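Long-range contact in DNA sulfur modification protein DndE (Escherichia coli, PDB 4LRV), which probably binds DNA and takes part in the phosphorothioate modification of its backbone, in which sulfur replaces a non-bridging oxygen: residues L3-E14 against K53-K63. Sequence-based numbering, arbitrary orientation.
Sequences LPNRMALSRQTE and KKLDGTLVLDK
K63 NZ donates to two successive carbonyls, L3 O at 2.8 Å and P4 O at 3.0 Å, meeting each from above its carbonyl plane. Its chain starts with CG anti to the backbone N (chi1 -171°) and bends at chi3, which lays CD against L3 CB, while K63 N runs nearly straight to N5 O at 2.7 Å. Cut back to an alanine, K63 would probably leave L3 O and P4 O without the amine they share and L3 CB without its CD contact, though the backbone bond to N5 O would remain. Strands 6-7 and 61-62 pair antiparallel through M7 N and L61 O. R6 and D62 lie side by side, but their charges are answered by E41 and R38 of the second subunit. Farther along, the E14 carboxylate takes two successive backbone N-H groups: OE1 takes T58 N at 2.9 Å from above its plane, and OE2 takes L59 N on its syn side. D56 OD1 accepts R11 N (2.9 Å) and a water that also binds Q12 N; the N-cap of helix 11-23 is S10, whose OG accepts from T13 N and K53 NZ. Side chains thus satisfy backbone groups on both segments, well beyond the short strand pairing.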
ATOM      1  N   LEU A   3      14.599 -12.848 -20.066  1.00 22.34           N
ATOM      2  CA  LEU A   3      15.276 -12.097 -19.048  1.00 20.11           C
ATOM      3  C   LEU A   3      15.783 -13.080 -17.999  1.00 19.35           C
ATOM      4  O   LEU A   3      15.087 -14.037 -17.663  1.00 19.19           O
ATOM      5  CB  LEU A   3      14.320 -11.102 -18.407  1.00 19.35           C
ATOM      6  CG  LEU A   3      14.259  -9.673 -18.939  1.00 19.13           C
ATOM      7  CD1 LEU A   3      13.257  -8.851 -18.147  1.00 18.46           C
ATOM      8  CD2 LEU A   3      15.618  -8.999 -18.974  1.00 17.60           C
ATOM      9  N   PRO A   4      16.995 -12.850 -17.479  1.00 18.47           N
ATOM     10  CA  PRO A   4      17.548 -13.765 -16.492  1.00 18.61           C
ATOM     11  C   PRO A   4      16.804 -13.662 -15.164  1.00 19.12           C
ATOM     12  O   PRO A   4      15.896 -12.851 -15.038  1.00 19.29           O
ATOM     13  CB  PRO A   4      18.998 -13.277 -16.342  1.00 18.21           C
ATOM     14  CG  PRO A   4      18.968 -11.878 -16.733  1.00 17.77           C
ATOM     15  CD  PRO A   4      17.927 -11.753 -17.793  1.00 18.20           C
ATOM     16  N   ASN A   5      17.191 -14.483 -14.190  1.00 19.77           N
ATOM     17  CA  ASN A   5      16.611 -14.436 -12.846  1.00 20.55           C
ATOM     18  C   ASN A   5      16.951 -13.145 -12.096  1.00 18.97           C
ATOM     19  O   ASN A   5      16.192 -12.702 -11.233  1.00 18.35           O
ATOM     20  CB  ASN A   5      17.067 -15.653 -12.024  1.00 22.20           C
ATOM     21  CG  ASN A   5      18.564 -15.626 -11.705  1.00 26.93           C
ATOM     22  OD1 ASN A   5      18.974 -15.855 -10.560  1.00 31.51           O
ATOM     23  ND2 ASN A   5      19.390 -15.344 -12.719  1.00 29.78           N
ATOM     24  N   ARG A   6      18.101 -12.556 -12.417  1.00 17.60           N
ATOM     25  CA  ARG A   6      18.520 -11.312 -11.781  1.00 16.92           C
ATOM     26  C   ARG A   6      19.350 -10.418 -12.705  1.00 16.28           C
ATOM     27  O   ARG A   6      20.015 -10.894 -13.624  1.00 15.89           O
ATOM     28  CB  ARG A   6      19.244 -11.572 -10.452  1.00 17.12           C
ATOM     29  CG  ARG A   6      20.373 -12.553 -10.528  1.00 18.27           C
ATOM     30  CD  ARG A   6      21.100 -12.618  -9.216  1.00 21.50           C
ATOM     31  NE  ARG A   6      20.738 -13.775  -8.400  1.00 24.20           N
ATOM     32  CZ  ARG A   6      21.585 -14.374  -7.561  1.00 24.68           C
ATOM     33  NH1 ARG A   6      22.828 -13.925  -7.439  1.00 24.42           N
ATOM     34  NH2 ARG A   6      21.202 -15.434  -6.860  1.00 24.94           N
HETATM   35  N   MSE A   7      19.287  -9.111 -12.463  1.00 15.61           N
HETATM   36  CA  MSE A   7      19.988  -8.162 -13.318  1.00 15.25           C
HETATM   37  C   MSE A   7      20.319  -6.886 -12.590  1.00 13.98           C
HETATM   38  O   MSE A   7      19.789  -6.628 -11.509  1.00 13.59           O
HETATM   39  CB  MSE A   7      19.156  -7.825 -14.559  1.00 16.13           C
HETATM   40  CG  MSE A   7      17.797  -7.274 -14.263  1.00 20.66           C
HETATM   41 SE   MSE A   7      16.373  -8.521 -14.743  1.00 35.31          SE
HETATM   42  CE  MSE A   7      16.445  -9.647 -13.207  1.00 30.36           C
ATOM     43  N   ALA A   8      21.192  -6.094 -13.205  1.00 13.19           N
ATOM     44  CA  ALA A   8      21.589  -4.794 -12.685  1.00 12.93           C
ATOM     45  C   ALA A   8      21.313  -3.685 -13.707  1.00 12.66           C
ATOM     46  O   ALA A   8      21.262  -3.942 -14.907  1.00 12.02           O
ATOM     47  CB  ALA A   8      23.068  -4.808 -12.302  1.00 13.05           C
ATOM     48  N   LEU A   9      21.117  -2.463 -13.218  1.00 12.74           N
ATOM     49  CA  LEU A   9      21.062  -1.282 -14.072  1.00 13.19           C
ATOM     50  C   LEU A   9      22.448  -0.639 -14.163  1.00 13.65           C
ATOM     51  O   LEU A   9      23.415  -1.152 -13.610  1.00 13.20           O
ATOM     52  CB  LEU A   9      20.039  -0.282 -13.524  1.00 13.10           C
ATOM     53  CG  LEU A   9      18.600  -0.767 -13.685  1.00 13.15           C
ATOM     54  CD1 LEU A   9      17.622   0.147 -12.988  1.00 13.40           C
ATOM     55  CD2 LEU A   9      18.247  -0.890 -15.156  1.00 12.92           C
ATOM     56  N   SER A  10      22.559   0.478 -14.868  1.00 14.61           N
ATOM     57  CA  SER A  10      23.833   1.187 -14.884  1.00 15.45           C
ATOM     58  C   SER A  10      23.926   2.068 -13.654  1.00 16.35           C
ATOM     59  O   SER A  10      22.923   2.306 -12.962  1.00 16.33           O
ATOM     60  CB  SER A  10      24.014   2.001 -16.162  1.00 15.15           C
ATOM     61  OG  SER A  10      23.021   2.999 -16.292  1.00 15.52           O
ATOM     62  N   ARG A  11      25.136   2.532 -13.372  1.00 17.32           N
ATOM     63  CA  ARG A  11      25.359   3.449 -12.277  1.00 18.49           C
ATOM     64  C   ARG A  11      24.596   4.741 -12.559  1.00 18.89           C
ATOM     65  O   ARG A  11      23.837   5.224 -11.704  1.00 19.25           O
ATOM     66  CB  ARG A  11      26.859   3.707 -12.101  1.00 19.00           C
ATOM     67  CG  ARG A  11      27.207   4.761 -11.064  1.00 19.79           C
ATOM     68  CD  ARG A  11      26.987   4.263  -9.650  1.00 20.72           C
ATOM     69  NE  ARG A  11      27.386   5.276  -8.684  1.00 20.77           N
ATOM     70  CZ  ARG A  11      26.558   5.931  -7.874  1.00 21.65           C
ATOM     71  NH1 ARG A  11      25.250   5.667  -7.880  1.00 20.87           N
ATOM     72  NH2 ARG A  11      27.049   6.850  -7.038  1.00 21.79           N
ATOM     73  N   GLN A  12      24.769   5.268 -13.770  1.00 19.09           N
ATOM     74  CA  GLN A  12      24.082   6.480 -14.199  1.00 20.05           C
ATOM     75  C   GLN A  12      22.594   6.392 -13.851  1.00 19.85           C
ATOM     76  O   GLN A  12      22.051   7.296 -13.201  1.00 20.48           O
ATOM     77  CB  GLN A  12      24.286   6.706 -15.704  1.00 20.82           C
ATOM     78  CG  GLN A  12      23.594   7.946 -16.268  1.00 24.54           C
ATOM     79  CD  GLN A  12      23.836   8.134 -17.770  1.00 29.63           C
ATOM     80  OE1 GLN A  12      23.134   7.561 -18.604  1.00 31.41           O
ATOM     81  NE2 GLN A  12      24.834   8.949 -18.115  1.00 30.80           N
ATOM     82  N   THR A  13      21.952   5.293 -14.260  1.00 18.49           N
ATOM     83  CA  THR A  13      20.524   5.077 -14.005  1.00 17.13           C
ATOM     84  C   THR A  13      20.161   4.962 -12.521  1.00 16.49           C
ATOM     85  O   THR A  13      19.205   5.591 -12.079  1.00 15.98           O
ATOM     86  CB  THR A  13      20.011   3.828 -14.739  1.00 16.95           C
ATOM     87  OG1 THR A  13      20.060   4.065 -16.148  1.00 17.04           O
ATOM     88  CG2 THR A  13      18.560   3.483 -14.323  1.00 16.09           C
ATOM     89  N   GLU A  14      20.908   4.150 -11.769  1.00 16.12           N
ATOM     90  CA  GLU A  14      20.633   3.951 -10.347  1.00 16.05           C
ATOM     91  C   GLU A  14      20.589   5.290  -9.629  1.00 16.49           C
ATOM     92  O   GLU A  14      19.676   5.555  -8.843  1.00 15.83           O
ATOM     93  CB  GLU A  14      21.671   3.042  -9.687  1.00 15.86           C
ATOM     94  CG  GLU A  14      21.218   1.592  -9.530  1.00 17.66           C
ATOM     95  CD  GLU A  14      22.129   0.763  -8.609  1.00 19.82           C
ATOM     96  OE1 GLU A  14      23.203   1.272  -8.199  1.00 19.34           O
ATOM     97  OE2 GLU A  14      21.754  -0.397  -8.285  1.00 20.47           O
ATOM     98  N   LYS A  53      27.273   0.958 -23.307  1.00 28.42           N
ATOM     99  CA  LYS A  53      26.757   1.276 -21.978  1.00 27.86           C
ATOM    100  C   LYS A  53      26.995   0.152 -20.973  1.00 28.01           C
ATOM    101  O   LYS A  53      26.367  -0.901 -21.044  1.00 28.68           O
ATOM    102  CB  LYS A  53      25.267   1.633 -22.047  1.00 27.45           C
ATOM    103  CG  LYS A  53      24.746   2.346 -20.807  1.00 27.99           C
ATOM    104  CD  LYS A  53      25.578   3.591 -20.469  1.00 28.49           C
ATOM    105  CE  LYS A  53      25.390   4.030 -19.008  1.00 29.05           C
ATOM    106  NZ  LYS A  53      23.962   4.420 -18.692  1.00 30.01           N
ATOM    107  N   LYS A  54      27.902   0.375 -20.031  1.00 27.34           N
ATOM    108  CA  LYS A  54      28.226  -0.662 -19.055  1.00 25.90           C
ATOM    109  C   LYS A  54      27.213  -0.682 -17.903  1.00 23.02           C
ATOM    110  O   LYS A  54      26.918   0.362 -17.325  1.00 22.75           O
ATOM    111  CB  LYS A  54      29.664  -0.496 -18.549  1.00 26.94           C
ATOM    112  CG  LYS A  54      30.709  -1.312 -19.345  1.00 30.94           C
ATOM    113  CD  LYS A  54      30.778  -0.926 -20.839  1.00 34.29           C
ATOM    114  CE  LYS A  54      31.205  -2.113 -21.709  1.00 35.40           C
ATOM    115  NZ  LYS A  54      30.720  -1.991 -23.124  1.00 35.72           N
ATOM    116  N   LEU A  55      26.674  -1.863 -17.589  1.00 19.89           N
ATOM    117  CA  LEU A  55      25.692  -1.980 -16.513  1.00 18.22           C
ATOM    118  C   LEU A  55      26.384  -2.166 -15.164  1.00 17.89           C
ATOM    119  O   LEU A  55      26.435  -3.270 -14.611  1.00 17.65           O
ATOM    120  CB  LEU A  55      24.643  -3.069 -16.798  1.00 17.49           C
ATOM    121  CG  LEU A  55      23.792  -2.866 -18.066  1.00 16.73           C
ATOM    122  CD1 LEU A  55      22.772  -3.979 -18.275  1.00 15.51           C
ATOM    123  CD2 LEU A  55      23.090  -1.530 -18.036  1.00 16.11           C
ATOM    124  N   ASP A  56      26.893  -1.049 -14.646  1.00 18.05           N
ATOM    125  CA  ASP A  56      27.760  -1.032 -13.465  1.00 18.82           C
ATOM    126  C   ASP A  56      27.044  -0.517 -12.215  1.00 18.47           C
ATOM    127  O   ASP A  56      27.646   0.112 -11.341  1.00 18.14           O
ATOM    128  CB  ASP A  56      29.034  -0.211 -13.740  1.00 18.90           C
ATOM    129  CG  ASP A  56      28.738   1.218 -14.228  1.00 19.87           C
ATOM    130  OD1 ASP A  56      27.568   1.533 -14.580  1.00 18.29           O
ATOM    131  OD2 ASP A  56      29.701   2.030 -14.259  1.00 20.86           O
ATOM    132  N   GLY A  57      25.751  -0.797 -12.134  1.00 18.27           N
ATOM    133  CA  GLY A  57      24.989  -0.485 -10.936  1.00 18.22           C
ATOM    134  C   GLY A  57      25.505  -1.265  -9.747  1.00 18.13           C
ATOM    135  O   GLY A  57      26.147  -2.303  -9.889  1.00 18.02           O
ATOM    136  N   THR A  58      25.217  -0.738  -8.571  1.00 18.05           N
ATOM    137  CA  THR A  58      25.638  -1.317  -7.314  1.00 17.79           C
ATOM    138  C   THR A  58      25.013  -2.689  -7.049  1.00 17.81           C
ATOM    139  O   THR A  58      25.677  -3.584  -6.533  1.00 18.10           O
ATOM    140  CB  THR A  58      25.256  -0.359  -6.178  1.00 17.60           C
ATOM    141  OG1 THR A  58      25.761   0.943  -6.486  1.00 17.32           O
ATOM    142  CG2 THR A  58      25.817  -0.821  -4.850  1.00 17.64           C
ATOM    143  N   LEU A  59      23.741  -2.848  -7.407  1.00 17.44           N
ATOM    144  CA  LEU A  59      22.954  -3.997  -6.960  1.00 17.19           C
ATOM    145  C   LEU A  59      22.509  -4.917  -8.081  1.00 16.84           C
ATOM    146  O   LEU A  59      21.964  -4.450  -9.075  1.00 17.23           O
ATOM    147  CB  LEU A  59      21.714  -3.506  -6.200  1.00 17.04           C
ATOM    148  CG  LEU A  59      21.799  -3.390  -4.678  1.00 17.73           C
ATOM    149  CD1 LEU A  59      23.201  -2.996  -4.212  1.00 17.47           C
ATOM    150  CD2 LEU A  59      20.744  -2.410  -4.148  1.00 17.70           C
ATOM    151  N   VAL A  60      22.723  -6.221  -7.912  1.00 16.22           N
ATOM    152  CA  VAL A  60      22.107  -7.212  -8.803  1.00 15.70           C
ATOM    153  C   VAL A  60      20.851  -7.755  -8.106  1.00 15.38           C
ATOM    154  O   VAL A  60      20.937  -8.641  -7.250  1.00 15.41           O
ATOM    155  CB  VAL A  60      23.064  -8.389  -9.136  1.00 16.02           C
ATOM    156  CG1 VAL A  60      22.420  -9.320 -10.143  1.00 16.07           C
ATOM    157  CG2 VAL A  60      24.399  -7.899  -9.663  1.00 15.71           C
ATOM    158  N   LEU A  61      19.691  -7.204  -8.448  1.00 14.63           N
ATOM    159  CA  LEU A  61      18.441  -7.611  -7.804  1.00 14.22           C
ATOM    160  C   LEU A  61      17.706  -8.654  -8.613  1.00 14.24           C
ATOM    161  O   LEU A  61      17.834  -8.700  -9.827  1.00 14.74           O
ATOM    162  CB  LEU A  61      17.524  -6.409  -7.586  1.00 13.84           C
ATOM    163  CG  LEU A  61      18.152  -5.207  -6.892  1.00 14.09           C
ATOM    164  CD1 LEU A  61      17.218  -4.030  -6.975  1.00 13.55           C
ATOM    165  CD2 LEU A  61      18.537  -5.521  -5.441  1.00 14.19           C
ATOM    166  N   ASP A  62      16.932  -9.488  -7.934  1.00 14.45           N
ATOM    167  CA  ASP A  62      16.042 -10.436  -8.596  1.00 14.97           C
ATOM    168  C   ASP A  62      15.085  -9.755  -9.557  1.00 14.65           C
ATOM    169  O   ASP A  62      14.578  -8.660  -9.288  1.00 15.00           O
ATOM    170  CB  ASP A  62      15.213 -11.206  -7.566  1.00 15.41           C
ATOM    171  CG  ASP A  62      16.063 -11.950  -6.572  1.00 17.35           C
ATOM    172  OD1 ASP A  62      17.170 -12.397  -6.932  1.00 17.61           O
ATOM    173  OD2 ASP A  62      15.611 -12.091  -5.417  1.00 20.39           O
ATOM    174  N   LYS A  63      14.826 -10.419 -10.672  1.00 14.60           N
ATOM    175  CA  LYS A  63      13.828  -9.964 -11.631  1.00 14.77           C
ATOM    176  C   LYS A  63      12.494  -9.606 -10.980  1.00 14.35           C
ATOM    177  O   LYS A  63      11.856  -8.633 -11.372  1.00 14.20           O
ATOM    178  CB  LYS A  63      13.611 -11.019 -12.713  1.00 15.07           C
ATOM    179  CG  LYS A  63      12.751 -10.527 -13.875  1.00 16.09           C
ATOM    180  CD  LYS A  63      12.877 -11.435 -15.091  1.00 17.01           C
ATOM    181  CE  LYS A  63      12.382 -12.850 -14.803  1.00 17.27           C
ATOM    182  NZ  LYS A  63      13.089 -13.827 -15.658  1.00 16.83           N
TER
HETATM  183  O   HOH W   1      26.685   4.021 -15.366  1.00 14.90           O